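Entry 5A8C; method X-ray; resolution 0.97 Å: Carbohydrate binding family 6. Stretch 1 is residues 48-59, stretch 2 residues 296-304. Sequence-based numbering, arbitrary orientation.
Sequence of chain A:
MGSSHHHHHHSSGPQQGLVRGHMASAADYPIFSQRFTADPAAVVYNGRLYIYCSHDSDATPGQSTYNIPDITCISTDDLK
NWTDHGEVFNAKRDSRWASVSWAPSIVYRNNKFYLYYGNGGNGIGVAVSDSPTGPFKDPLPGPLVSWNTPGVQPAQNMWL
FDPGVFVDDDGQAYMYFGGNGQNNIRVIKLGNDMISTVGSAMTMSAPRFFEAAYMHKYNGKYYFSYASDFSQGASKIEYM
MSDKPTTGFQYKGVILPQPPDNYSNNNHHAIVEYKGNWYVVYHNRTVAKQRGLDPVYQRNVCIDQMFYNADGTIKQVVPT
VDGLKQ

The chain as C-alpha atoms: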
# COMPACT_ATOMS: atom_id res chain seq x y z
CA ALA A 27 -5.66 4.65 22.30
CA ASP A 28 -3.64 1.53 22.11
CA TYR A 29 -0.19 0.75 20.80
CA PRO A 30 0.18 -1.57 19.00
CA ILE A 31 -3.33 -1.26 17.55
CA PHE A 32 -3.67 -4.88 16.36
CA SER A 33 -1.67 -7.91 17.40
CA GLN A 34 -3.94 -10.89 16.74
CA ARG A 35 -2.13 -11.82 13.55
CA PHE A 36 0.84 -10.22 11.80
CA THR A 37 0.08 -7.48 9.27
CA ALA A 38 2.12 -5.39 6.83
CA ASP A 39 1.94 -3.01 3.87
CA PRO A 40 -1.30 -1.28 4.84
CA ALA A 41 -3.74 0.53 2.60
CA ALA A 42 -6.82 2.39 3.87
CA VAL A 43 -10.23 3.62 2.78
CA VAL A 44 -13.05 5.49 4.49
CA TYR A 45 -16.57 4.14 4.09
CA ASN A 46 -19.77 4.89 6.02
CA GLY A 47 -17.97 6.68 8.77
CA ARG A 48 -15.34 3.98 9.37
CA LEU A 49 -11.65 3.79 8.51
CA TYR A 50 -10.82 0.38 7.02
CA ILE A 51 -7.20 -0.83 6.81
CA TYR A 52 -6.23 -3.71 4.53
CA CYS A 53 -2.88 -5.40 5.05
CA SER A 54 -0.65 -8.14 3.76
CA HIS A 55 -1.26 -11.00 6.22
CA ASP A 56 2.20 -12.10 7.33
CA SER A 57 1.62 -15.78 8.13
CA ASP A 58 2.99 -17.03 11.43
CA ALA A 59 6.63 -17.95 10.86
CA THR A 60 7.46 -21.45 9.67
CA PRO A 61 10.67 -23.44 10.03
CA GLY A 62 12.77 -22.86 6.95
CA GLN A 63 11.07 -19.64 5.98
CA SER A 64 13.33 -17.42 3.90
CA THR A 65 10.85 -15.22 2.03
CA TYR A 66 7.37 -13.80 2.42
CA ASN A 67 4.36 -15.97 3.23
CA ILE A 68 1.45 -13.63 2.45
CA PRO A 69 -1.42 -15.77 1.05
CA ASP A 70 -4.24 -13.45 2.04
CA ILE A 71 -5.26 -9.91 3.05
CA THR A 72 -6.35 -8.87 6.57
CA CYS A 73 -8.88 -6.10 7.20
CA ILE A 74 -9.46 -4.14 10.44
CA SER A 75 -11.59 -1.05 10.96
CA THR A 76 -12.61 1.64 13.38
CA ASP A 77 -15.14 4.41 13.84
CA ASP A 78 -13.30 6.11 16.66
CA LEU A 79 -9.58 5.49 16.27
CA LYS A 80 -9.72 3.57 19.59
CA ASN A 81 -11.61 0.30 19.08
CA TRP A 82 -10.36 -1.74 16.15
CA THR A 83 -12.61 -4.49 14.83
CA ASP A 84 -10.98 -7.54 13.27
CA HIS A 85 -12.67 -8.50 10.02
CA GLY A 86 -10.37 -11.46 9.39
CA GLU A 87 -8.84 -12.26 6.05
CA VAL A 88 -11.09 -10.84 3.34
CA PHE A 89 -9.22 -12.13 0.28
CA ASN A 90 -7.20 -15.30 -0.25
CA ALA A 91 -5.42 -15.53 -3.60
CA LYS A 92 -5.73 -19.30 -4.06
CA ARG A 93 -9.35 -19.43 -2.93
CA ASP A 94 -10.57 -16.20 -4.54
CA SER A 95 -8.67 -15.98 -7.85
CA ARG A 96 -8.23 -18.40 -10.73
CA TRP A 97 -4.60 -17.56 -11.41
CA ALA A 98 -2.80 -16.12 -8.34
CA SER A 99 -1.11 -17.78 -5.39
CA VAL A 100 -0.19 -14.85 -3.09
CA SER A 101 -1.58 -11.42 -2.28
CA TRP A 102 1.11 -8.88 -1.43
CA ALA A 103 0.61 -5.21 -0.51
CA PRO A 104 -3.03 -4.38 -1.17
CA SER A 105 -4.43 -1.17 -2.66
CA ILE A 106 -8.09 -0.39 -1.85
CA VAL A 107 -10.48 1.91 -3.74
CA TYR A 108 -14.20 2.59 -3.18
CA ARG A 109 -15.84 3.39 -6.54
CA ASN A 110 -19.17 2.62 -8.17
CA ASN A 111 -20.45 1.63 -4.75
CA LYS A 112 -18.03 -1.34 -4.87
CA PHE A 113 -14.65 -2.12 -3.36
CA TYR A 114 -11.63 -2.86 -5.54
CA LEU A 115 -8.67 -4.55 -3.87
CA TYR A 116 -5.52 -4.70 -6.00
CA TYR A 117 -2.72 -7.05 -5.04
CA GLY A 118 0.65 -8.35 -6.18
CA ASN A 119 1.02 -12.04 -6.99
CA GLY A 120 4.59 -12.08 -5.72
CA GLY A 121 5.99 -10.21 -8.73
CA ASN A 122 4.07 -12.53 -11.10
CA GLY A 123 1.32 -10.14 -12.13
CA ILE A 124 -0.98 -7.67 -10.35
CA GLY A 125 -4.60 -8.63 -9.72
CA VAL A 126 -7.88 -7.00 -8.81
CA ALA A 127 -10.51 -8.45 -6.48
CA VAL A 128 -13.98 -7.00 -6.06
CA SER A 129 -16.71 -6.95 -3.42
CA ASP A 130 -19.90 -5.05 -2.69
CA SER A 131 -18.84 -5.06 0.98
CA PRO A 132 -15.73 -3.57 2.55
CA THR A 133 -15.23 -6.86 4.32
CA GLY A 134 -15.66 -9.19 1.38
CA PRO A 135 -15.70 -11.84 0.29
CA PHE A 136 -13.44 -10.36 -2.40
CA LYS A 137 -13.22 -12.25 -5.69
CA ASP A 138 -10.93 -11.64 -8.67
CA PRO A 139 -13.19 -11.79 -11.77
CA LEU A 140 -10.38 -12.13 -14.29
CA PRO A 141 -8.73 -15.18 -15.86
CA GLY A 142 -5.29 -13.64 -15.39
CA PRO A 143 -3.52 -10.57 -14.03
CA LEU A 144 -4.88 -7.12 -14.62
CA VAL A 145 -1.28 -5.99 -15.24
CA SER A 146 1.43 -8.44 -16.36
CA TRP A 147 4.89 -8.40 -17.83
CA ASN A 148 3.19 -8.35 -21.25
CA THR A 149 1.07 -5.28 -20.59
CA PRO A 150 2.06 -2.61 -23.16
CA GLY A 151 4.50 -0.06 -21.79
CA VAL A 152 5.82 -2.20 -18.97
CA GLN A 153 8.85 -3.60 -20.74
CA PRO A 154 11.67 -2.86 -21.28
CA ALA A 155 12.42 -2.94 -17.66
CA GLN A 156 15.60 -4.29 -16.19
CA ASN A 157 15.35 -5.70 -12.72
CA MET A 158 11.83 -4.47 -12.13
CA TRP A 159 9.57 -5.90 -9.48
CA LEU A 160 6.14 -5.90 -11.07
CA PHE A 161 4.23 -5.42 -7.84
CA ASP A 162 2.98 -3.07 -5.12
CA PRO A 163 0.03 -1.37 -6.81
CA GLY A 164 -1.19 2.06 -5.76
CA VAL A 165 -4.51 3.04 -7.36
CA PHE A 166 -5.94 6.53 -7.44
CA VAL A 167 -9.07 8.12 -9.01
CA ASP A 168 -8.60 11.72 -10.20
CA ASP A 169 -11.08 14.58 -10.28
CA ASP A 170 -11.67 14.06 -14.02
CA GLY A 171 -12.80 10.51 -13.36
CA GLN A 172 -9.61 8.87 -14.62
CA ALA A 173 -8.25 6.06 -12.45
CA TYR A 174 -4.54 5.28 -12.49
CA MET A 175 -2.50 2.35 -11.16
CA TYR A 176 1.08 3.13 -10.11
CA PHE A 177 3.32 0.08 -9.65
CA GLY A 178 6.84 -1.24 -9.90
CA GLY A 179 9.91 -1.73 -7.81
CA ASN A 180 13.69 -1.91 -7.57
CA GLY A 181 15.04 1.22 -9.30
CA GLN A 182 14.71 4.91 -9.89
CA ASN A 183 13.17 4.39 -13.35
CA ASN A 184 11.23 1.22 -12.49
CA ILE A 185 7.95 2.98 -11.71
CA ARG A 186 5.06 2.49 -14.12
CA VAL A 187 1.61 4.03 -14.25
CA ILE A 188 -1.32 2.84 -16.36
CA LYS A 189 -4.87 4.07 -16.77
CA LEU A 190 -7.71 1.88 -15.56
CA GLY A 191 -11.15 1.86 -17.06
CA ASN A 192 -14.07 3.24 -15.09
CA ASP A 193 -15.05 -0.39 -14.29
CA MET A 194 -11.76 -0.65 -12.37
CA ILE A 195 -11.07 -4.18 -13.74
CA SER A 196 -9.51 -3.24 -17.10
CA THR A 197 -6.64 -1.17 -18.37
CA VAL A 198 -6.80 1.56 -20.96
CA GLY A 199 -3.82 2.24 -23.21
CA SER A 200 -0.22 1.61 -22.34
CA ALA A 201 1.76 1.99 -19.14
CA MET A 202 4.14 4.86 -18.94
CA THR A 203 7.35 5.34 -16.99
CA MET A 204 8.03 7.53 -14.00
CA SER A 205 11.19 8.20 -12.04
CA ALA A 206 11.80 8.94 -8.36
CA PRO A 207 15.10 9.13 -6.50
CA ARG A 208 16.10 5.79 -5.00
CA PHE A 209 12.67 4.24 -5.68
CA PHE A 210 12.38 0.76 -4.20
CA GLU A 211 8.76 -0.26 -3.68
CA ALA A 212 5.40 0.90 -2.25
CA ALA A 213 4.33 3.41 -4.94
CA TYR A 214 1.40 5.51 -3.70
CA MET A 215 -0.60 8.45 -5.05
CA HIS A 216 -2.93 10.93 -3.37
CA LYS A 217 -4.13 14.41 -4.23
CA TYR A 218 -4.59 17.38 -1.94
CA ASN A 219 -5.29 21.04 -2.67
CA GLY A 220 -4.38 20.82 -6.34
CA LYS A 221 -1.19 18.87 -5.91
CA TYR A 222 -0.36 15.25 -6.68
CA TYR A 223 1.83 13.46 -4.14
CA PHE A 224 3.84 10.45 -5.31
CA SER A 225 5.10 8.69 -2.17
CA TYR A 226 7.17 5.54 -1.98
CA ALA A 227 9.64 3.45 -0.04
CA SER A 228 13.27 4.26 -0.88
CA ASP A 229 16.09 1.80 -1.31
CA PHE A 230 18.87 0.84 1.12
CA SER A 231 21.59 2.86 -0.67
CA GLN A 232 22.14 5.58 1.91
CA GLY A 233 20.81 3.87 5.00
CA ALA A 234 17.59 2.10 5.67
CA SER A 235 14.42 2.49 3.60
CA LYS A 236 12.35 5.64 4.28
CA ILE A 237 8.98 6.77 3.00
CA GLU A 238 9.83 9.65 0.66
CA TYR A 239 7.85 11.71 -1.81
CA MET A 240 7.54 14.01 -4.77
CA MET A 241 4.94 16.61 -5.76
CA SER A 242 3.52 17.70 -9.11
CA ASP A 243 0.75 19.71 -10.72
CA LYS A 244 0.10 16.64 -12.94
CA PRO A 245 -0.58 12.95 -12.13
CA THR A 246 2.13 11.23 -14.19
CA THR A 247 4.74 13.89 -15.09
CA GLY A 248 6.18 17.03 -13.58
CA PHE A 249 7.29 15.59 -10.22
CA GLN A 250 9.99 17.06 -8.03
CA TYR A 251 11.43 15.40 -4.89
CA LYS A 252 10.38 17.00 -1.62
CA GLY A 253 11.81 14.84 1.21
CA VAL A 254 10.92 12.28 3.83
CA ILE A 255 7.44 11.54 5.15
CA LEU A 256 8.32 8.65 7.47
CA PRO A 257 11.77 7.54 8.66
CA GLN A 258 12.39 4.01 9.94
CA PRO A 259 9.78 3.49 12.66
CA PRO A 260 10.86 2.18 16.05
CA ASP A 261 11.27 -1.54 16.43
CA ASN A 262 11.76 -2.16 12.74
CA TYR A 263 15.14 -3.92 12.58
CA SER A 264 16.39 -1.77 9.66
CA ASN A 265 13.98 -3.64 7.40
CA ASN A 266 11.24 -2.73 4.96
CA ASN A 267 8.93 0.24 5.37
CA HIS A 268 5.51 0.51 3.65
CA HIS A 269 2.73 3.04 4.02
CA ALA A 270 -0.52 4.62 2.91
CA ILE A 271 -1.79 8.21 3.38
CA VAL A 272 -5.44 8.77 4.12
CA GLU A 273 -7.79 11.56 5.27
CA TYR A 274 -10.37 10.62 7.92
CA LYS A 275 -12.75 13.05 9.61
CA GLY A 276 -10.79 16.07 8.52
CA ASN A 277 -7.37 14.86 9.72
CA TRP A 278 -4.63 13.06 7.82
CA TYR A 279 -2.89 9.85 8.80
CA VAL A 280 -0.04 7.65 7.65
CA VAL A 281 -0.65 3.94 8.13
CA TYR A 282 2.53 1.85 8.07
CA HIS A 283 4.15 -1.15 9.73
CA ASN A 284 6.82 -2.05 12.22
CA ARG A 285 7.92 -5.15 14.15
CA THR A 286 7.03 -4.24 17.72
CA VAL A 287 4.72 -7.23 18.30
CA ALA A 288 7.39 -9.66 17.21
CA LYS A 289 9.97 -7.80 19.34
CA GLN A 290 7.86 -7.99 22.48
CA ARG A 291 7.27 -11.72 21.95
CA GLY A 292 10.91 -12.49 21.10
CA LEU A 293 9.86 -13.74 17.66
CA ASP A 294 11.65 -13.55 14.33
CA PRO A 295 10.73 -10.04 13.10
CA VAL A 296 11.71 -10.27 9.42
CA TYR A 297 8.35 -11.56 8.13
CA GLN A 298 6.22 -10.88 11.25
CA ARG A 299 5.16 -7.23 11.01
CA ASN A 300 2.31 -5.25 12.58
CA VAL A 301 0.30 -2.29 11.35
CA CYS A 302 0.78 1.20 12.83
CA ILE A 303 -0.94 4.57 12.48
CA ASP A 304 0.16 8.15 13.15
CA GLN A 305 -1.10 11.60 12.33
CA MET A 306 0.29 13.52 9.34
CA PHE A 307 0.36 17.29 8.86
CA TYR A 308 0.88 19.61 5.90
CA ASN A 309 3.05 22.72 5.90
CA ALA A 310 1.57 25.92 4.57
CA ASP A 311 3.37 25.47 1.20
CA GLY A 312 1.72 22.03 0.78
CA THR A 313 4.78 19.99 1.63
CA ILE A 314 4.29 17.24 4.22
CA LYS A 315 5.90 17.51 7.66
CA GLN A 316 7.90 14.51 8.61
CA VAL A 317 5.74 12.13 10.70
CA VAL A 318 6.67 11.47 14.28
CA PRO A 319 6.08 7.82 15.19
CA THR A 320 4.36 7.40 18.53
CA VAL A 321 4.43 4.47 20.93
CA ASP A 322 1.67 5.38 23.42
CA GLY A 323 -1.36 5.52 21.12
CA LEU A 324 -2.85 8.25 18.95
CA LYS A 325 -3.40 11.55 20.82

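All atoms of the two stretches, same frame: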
# COMPACT_ATOMS: atom_id res chain seq x y z
N ARG A 48 -16.40 4.81 8.82
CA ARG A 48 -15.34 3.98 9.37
C ARG A 48 -14.10 4.09 8.51
O ARG A 48 -14.15 4.24 7.28
CB ARG A 48 -15.77 2.52 9.41
CG ARG A 48 -16.96 2.26 10.33
CD ARG A 48 -17.28 0.79 10.47
NE ARG A 48 -16.30 0.08 11.25
CZ ARG A 48 -16.29 0.06 12.59
NH1 ARG A 48 -17.18 0.70 13.33
NH2 ARG A 48 -15.32 -0.61 13.17
N LEU A 49 -12.95 3.93 9.16
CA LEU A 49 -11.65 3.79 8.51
C LEU A 49 -11.30 2.31 8.47
O LEU A 49 -11.20 1.67 9.53
CB LEU A 49 -10.61 4.57 9.29
CG LEU A 49 -9.17 4.51 8.74
CD1 LEU A 49 -9.06 5.07 7.36
CD2 LEU A 49 -8.21 5.20 9.68
N TYR A 50 -11.18 1.77 7.26
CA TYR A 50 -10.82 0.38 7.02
C TYR A 50 -9.37 0.35 6.59
O TYR A 50 -8.95 1.08 5.70
CB TYR A 50 -11.70 -0.24 5.91
CG TYR A 50 -13.14 -0.41 6.26
CD1 TYR A 50 -14.03 0.63 6.11
CD2 TYR A 50 -13.61 -1.61 6.72
CE1 TYR A 50 -15.37 0.47 6.47
CE2 TYR A 50 -14.94 -1.80 7.11
CZ TYR A 50 -15.81 -0.74 6.98
OH TYR A 50 -17.15 -0.89 7.32
N ILE A 51 -8.62 -0.60 7.18
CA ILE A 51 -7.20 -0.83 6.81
C ILE A 51 -7.07 -2.27 6.34
O ILE A 51 -7.54 -3.20 7.01
CB ILE A 51 -6.25 -0.57 8.00
CG1 ILE A 51 -6.42 0.84 8.56
CG2 ILE A 51 -4.82 -0.77 7.52
CD1 ILE A 51 -5.57 1.10 9.80
N TYR A 52 -6.48 -2.42 5.14
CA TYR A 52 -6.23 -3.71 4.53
C TYR A 52 -4.73 -3.93 4.53
O TYR A 52 -3.98 -3.02 4.13
CB TYR A 52 -6.76 -3.70 3.06
CG TYR A 52 -8.22 -3.46 2.98
CD1 TYR A 52 -8.74 -2.16 3.11
CD2 TYR A 52 -9.13 -4.48 2.82
CE1 TYR A 52 -10.08 -1.93 3.05
CE2 TYR A 52 -10.49 -4.26 2.76
CZ TYR A 52 -10.98 -2.97 2.90
OH TYR A 52 -12.31 -2.67 2.85
N CYS A 53 -4.29 -5.14 4.87
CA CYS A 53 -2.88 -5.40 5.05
C CYS A 53 -2.50 -6.74 4.41
O CYS A 53 -3.29 -7.69 4.41
CB CYS A 53 -2.50 -5.52 6.53
SG CYS A 53 -2.81 -4.02 7.48
N SER A 54 -1.26 -6.82 3.94
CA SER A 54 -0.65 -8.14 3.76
C SER A 54 -0.77 -8.92 5.06
O SER A 54 -0.38 -8.38 6.11
CB SER A 54 0.85 -7.95 3.50
OG SER A 54 1.11 -7.33 2.26
N HIS A 55 -1.29 -10.14 5.02
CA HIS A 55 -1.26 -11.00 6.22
C HIS A 55 0.05 -11.77 6.24
O HIS A 55 0.27 -12.65 5.40
CB HIS A 55 -2.41 -11.94 6.19
CG HIS A 55 -2.37 -12.98 7.28
ND1 HIS A 55 -1.90 -12.91 8.57
CD2 HIS A 55 -2.81 -14.25 7.12
CE1 HIS A 55 -2.05 -14.11 9.15
NE2 HIS A 55 -2.62 -14.94 8.29
N ASP A 56 0.98 -11.37 7.11
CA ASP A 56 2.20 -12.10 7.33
C ASP A 56 1.86 -13.37 8.10
O ASP A 56 1.52 -13.30 9.28
CB ASP A 56 3.23 -11.27 8.16
CG ASP A 56 4.09 -10.32 7.38
OD1 ASP A 56 4.28 -10.48 6.15
OD2 ASP A 56 4.67 -9.42 8.07
N SER A 57 1.93 -14.52 7.46
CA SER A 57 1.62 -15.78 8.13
C SER A 57 2.58 -16.01 9.30
O SER A 57 3.73 -15.61 9.27
CB SER A 57 1.75 -16.94 7.19
OG SER A 57 0.87 -16.79 6.09
N ASP A 58 2.09 -16.66 10.36
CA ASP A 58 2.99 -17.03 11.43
C ASP A 58 4.21 -17.75 10.86
O ASP A 58 4.09 -18.62 9.99
CB ASP A 58 2.25 -17.92 12.41
CG ASP A 58 1.12 -17.18 13.13
OD1 ASP A 58 1.09 -15.94 13.18
OD2 ASP A 58 0.23 -17.91 13.67
N ALA A 59 5.37 -17.43 11.38
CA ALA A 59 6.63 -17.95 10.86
C ALA A 59 6.69 -19.46 10.84
O ALA A 59 6.20 -20.09 11.79
CB ALA A 59 7.82 -17.40 11.62
N VAL A 296 11.55 -10.62 10.83
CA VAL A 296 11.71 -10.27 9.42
C VAL A 296 10.41 -10.29 8.65
O VAL A 296 10.14 -9.39 7.85
CB VAL A 296 12.81 -11.13 8.75
CG1 VAL A 296 12.91 -10.83 7.25
CG2 VAL A 296 14.13 -10.89 9.41
N TYR A 297 9.62 -11.34 8.84
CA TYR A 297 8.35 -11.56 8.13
C TYR A 297 7.19 -11.62 9.12
O TYR A 297 6.19 -12.31 8.86
CB TYR A 297 8.37 -12.83 7.30
CG TYR A 297 9.51 -12.85 6.30
CD1 TYR A 297 9.52 -12.00 5.20
CD2 TYR A 297 10.57 -13.70 6.46
CE1 TYR A 297 10.54 -12.00 4.28
CE2 TYR A 297 11.63 -13.71 5.55
CZ TYR A 297 11.61 -12.84 4.50
OH TYR A 297 12.68 -12.81 3.60
N GLN A 298 7.29 -10.91 10.26
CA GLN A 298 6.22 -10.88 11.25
C GLN A 298 6.04 -9.45 11.69
O GLN A 298 6.47 -9.03 12.77
CB GLN A 298 6.46 -11.84 12.40
CG GLN A 298 6.29 -13.30 11.95
CD GLN A 298 6.48 -14.34 13.02
OE1 GLN A 298 5.63 -15.22 13.18
NE2 GLN A 298 7.63 -14.31 13.68
N ARG A 299 5.36 -8.66 10.84
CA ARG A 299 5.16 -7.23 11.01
C ARG A 299 3.82 -6.95 11.71
O ARG A 299 2.98 -7.83 11.84
CB ARG A 299 5.25 -6.55 9.65
CG ARG A 299 6.66 -6.61 9.05
CD ARG A 299 6.71 -6.33 7.59
NE ARG A 299 6.29 -7.48 6.80
CZ ARG A 299 6.27 -7.45 5.47
NH1 ARG A 299 6.83 -6.46 4.80
NH2 ARG A 299 5.68 -8.42 4.80
N ASN A 300 3.62 -5.69 12.09
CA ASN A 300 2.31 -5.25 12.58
C ASN A 300 2.02 -3.85 12.07
O ASN A 300 2.91 -2.98 12.00
CB ASN A 300 2.19 -5.33 14.10
CG ASN A 300 3.24 -4.47 14.79
OD1 ASN A 300 4.35 -4.91 15.09
ND2 ASN A 300 2.88 -3.22 15.06
N VAL A 301 0.75 -3.60 11.80
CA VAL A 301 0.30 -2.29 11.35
C VAL A 301 0.46 -1.25 12.45
O VAL A 301 0.32 -1.50 13.65
CB VAL A 301 -1.14 -2.39 10.84
CG1 VAL A 301 -2.13 -2.80 11.94
CG2 VAL A 301 -1.63 -1.14 10.15
N CYS A 302 0.66 0.01 12.03
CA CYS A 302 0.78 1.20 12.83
C CYS A 302 0.01 2.35 12.18
O CYS A 302 -0.19 2.34 10.97
CB CYS A 302 2.25 1.61 13.02
SG CYS A 302 3.31 0.46 13.89
N ILE A 303 -0.30 3.36 12.97
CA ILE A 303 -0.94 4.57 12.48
C ILE A 303 -0.43 5.77 13.23
O ILE A 303 -0.31 5.72 14.47
CB ILE A 303 -2.48 4.44 12.50
CG1 ILE A 303 -3.15 5.64 11.82
CG2 ILE A 303 -3.02 4.23 13.93
CD1 ILE A 303 -4.65 5.44 11.60
N ASP A 304 -0.19 6.88 12.54
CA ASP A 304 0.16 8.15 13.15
C ASP A 304 -0.43 9.30 12.36
O ASP A 304 -0.69 9.16 11.16
CB ASP A 304 1.67 8.31 13.38
CG ASP A 304 2.11 7.67 14.73
OD1 ASP A 304 1.59 8.13 15.78
OD2 ASP A 304 2.95 6.74 14.73
O HOH W 1 5.48 -14.56 7.47

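A single buried carboxylate, that of Asp-56, gathers three hydrogen bonds from one residue, Arg-299. OD1 of Asp-56 accepts from NH2 of Arg-299 at 2.8 Å, and OD2 of Asp-56 accepts from NE of Arg-299 at 2.8 Å, a two-pronged salt bridge that meets the guanidinium at its edge, near its plane. OD2 of Asp-56 also takes the backbone N of Arg-299 at 3.0 Å, so the acid fixes main chain and side chain together.

Just beyond, side chain meets backbone in the reverse sense: Ala-59 N donates to Gln-298 OE1 at 2.9 Å. A water closes the gap between two carbonyls that cannot bond each other, donating to Ser-57 O and Tyr-297 O, each 2.7 Å from its oxygen.

The other end follows a different rule. Strands 48-56 and 300-304 run roughly antiparallel, at 153°, but their axes approach no closer than 8.7 Å, and no backbone-to-backbone hydrogen bond joins them; side chains fill the space. Alternation sends Leu-49, Ile-51 and Cys-53 toward Val-301 and Ile-303, while Asn-300 and Cys-302 point away. Leu-49 CD2 lies 4.1 Å from Ile-303 CD1, Ile-51 CG2 4.2 Å from Val-301 CG2, and Cys-53 SG 4.1 Å from Val-301 CB: apolar packing at one end, directional polar bonds at the other.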